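Local structure of prephenate dehydrogenase (Corynebacterium glutamicum ATCC 13032, 3KTD) at the interface of chains A and B. The protein probably catalyses the NAD(P)-dependent oxidative decarboxylation of prephenate to 4-hydroxyphenylpyruvate, a step on the route to tyrosine. Sequence-based numbering; all coordinates share one arbitrary frame. Chains: chain A/B, Prephenate dehydrogenase.

The interface of chains A and B. Residues chain A 200, 255, 258-259, 262-263, 280; chain B 207, 210-211, 263.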
# COMPACT_ATOMS: atom_id res chain seq x y z
N LEU A 200 -10.34 3.96 6.53
CA LEU A 200 -10.61 3.93 5.09
C LEU A 200 -9.52 3.14 4.39
O LEU A 200 -9.79 2.41 3.43
CB LEU A 200 -10.69 5.34 4.50
CG LEU A 200 -10.92 5.48 2.99
CD1 LEU A 200 -12.31 4.98 2.58
CD2 LEU A 200 -10.73 6.93 2.55
N ALA A 255 -15.61 10.06 5.74
CA ALA A 255 -14.39 9.78 4.99
C ALA A 255 -14.69 8.94 3.73
O ALA A 255 -14.25 9.28 2.64
CB ALA A 255 -13.38 9.07 5.89
N GLU A 258 -16.26 10.87 0.92
CA GLU A 258 -15.31 11.66 0.15
C GLU A 258 -14.67 10.74 -0.89
O GLU A 258 -14.49 11.13 -2.04
CB GLU A 258 -14.24 12.29 1.04
CG GLU A 258 -14.72 13.45 1.89
CD GLU A 258 -13.58 14.31 2.43
OE1 GLU A 258 -12.43 14.21 1.93
OE2 GLU A 258 -13.84 15.10 3.37
N ALA A 259 -14.33 9.52 -0.48
CA ALA A 259 -13.75 8.54 -1.37
C ALA A 259 -14.70 8.23 -2.55
O ALA A 259 -14.27 8.20 -3.69
CB ALA A 259 -13.42 7.28 -0.62
N ILE A 262 -14.94 11.22 -5.02
CA ILE A 262 -13.73 11.29 -5.85
C ILE A 262 -13.75 10.19 -6.91
O ILE A 262 -13.49 10.45 -8.09
CB ILE A 262 -12.45 11.20 -5.00
CG1 ILE A 262 -12.31 12.43 -4.10
CG2 ILE A 262 -11.21 11.09 -5.86
CD1 ILE A 262 -11.22 12.33 -3.06
N LEU A 263 -14.10 8.98 -6.50
CA LEU A 263 -14.19 7.83 -7.40
C LEU A 263 -15.30 7.97 -8.45
O LEU A 263 -15.16 7.49 -9.56
CB LEU A 263 -14.36 6.52 -6.62
CG LEU A 263 -13.10 6.00 -5.94
CD1 LEU A 263 -13.45 4.95 -4.89
CD2 LEU A 263 -12.12 5.45 -6.98
N LEU A 280 -7.88 13.58 -10.72
CA LEU A 280 -7.54 12.52 -9.77
C LEU A 280 -6.02 12.31 -9.68
O LEU A 280 -5.47 12.16 -8.59
CB LEU A 280 -8.19 11.20 -10.18
CG LEU A 280 -7.94 10.03 -9.24
CD1 LEU A 280 -8.68 10.24 -7.94
CD2 LEU A 280 -8.34 8.73 -9.91
N THR B 207 -6.96 8.20 -4.70
CA THR B 207 -8.12 8.56 -3.88
C THR B 207 -7.78 8.62 -2.39
O THR B 207 -8.12 9.59 -1.73
CB THR B 207 -9.28 7.56 -4.05
OG1 THR B 207 -9.65 7.50 -5.43
CG2 THR B 207 -10.48 7.98 -3.24
N ILE B 210 -5.69 11.67 -1.37
CA ILE B 210 -6.46 12.91 -1.34
C ILE B 210 -7.33 12.98 -0.10
O ILE B 210 -7.37 14.01 0.59
CB ILE B 210 -7.37 13.05 -2.57
CG1 ILE B 210 -6.55 13.20 -3.85
CG2 ILE B 210 -8.29 14.26 -2.45
CD1 ILE B 210 -7.39 13.09 -5.12
N VAL B 211 -8.05 11.89 0.19
CA VAL B 211 -8.90 11.89 1.37
C VAL B 211 -8.06 12.20 2.61
O VAL B 211 -8.45 13.04 3.42
CB VAL B 211 -9.62 10.57 1.58
CG1 VAL B 211 -10.31 10.56 2.96
CG2 VAL B 211 -10.63 10.34 0.46
N LEU B 263 -17.93 -0.92 -1.97
CA LEU B 263 -17.78 0.23 -1.10
C LEU B 263 -19.14 0.79 -0.63
O LEU B 263 -19.26 1.19 0.54
CB LEU B 263 -16.93 1.31 -1.79
CG LEU B 263 -15.43 0.97 -1.94
CD1 LEU B 263 -14.71 1.97 -2.83
CD2 LEU B 263 -14.75 0.89 -0.58
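B:Thr207 sets its side chain against A:Ala259, A:Ile262, A:Leu263 and A:Leu280, its two branches divided mainly between the alanine and the leucines, with A:Ile262 touching both. Its methyl CG2, anti to the backbone N, lies over the backbone of A:Ala259, 3.8 Å from that residue's CA. The hydroxyl OG1 turns the other way among methyls: A:Leu263 CD2 is 3.6 Å from it, and A:Leu280 CD1 and A:Ile262 CG2 also come near. No polar atom of chain A lies within bonding reach, so towards chain A the hydroxyl makes van der Waals contact rather than a hydrogen bond.

One turn further along the same helix, B:Val211 meets A:Leu200 tip to tip, CG1 to CD2 at 3.7 Å. Its other methyl, CG2, rests on the backbone N of A:Ala259, at 3.9 Å; the small side chain may allow this close approach. Beside it, A:Ile262 crosses B:Ile210 at a slant, laying the end of its longer branch, CD1, 3.6 Å from B:Ile210 CG2; the extended chain (chi2 170°) carries that methyl out to the partner.

Across the two-fold, A:Leu263 and B:Leu263 cross nearly at right angles with their CD1 methyls 3.8 Å apart. Helix 187-214 of B thus packs on helix 249-270 of A, flanked by A:Leu200 and A:Leu280. With its other contacts repeated by the two-fold, this apolar packing belongs to the helical dimerization region and likely holds the two subunits together.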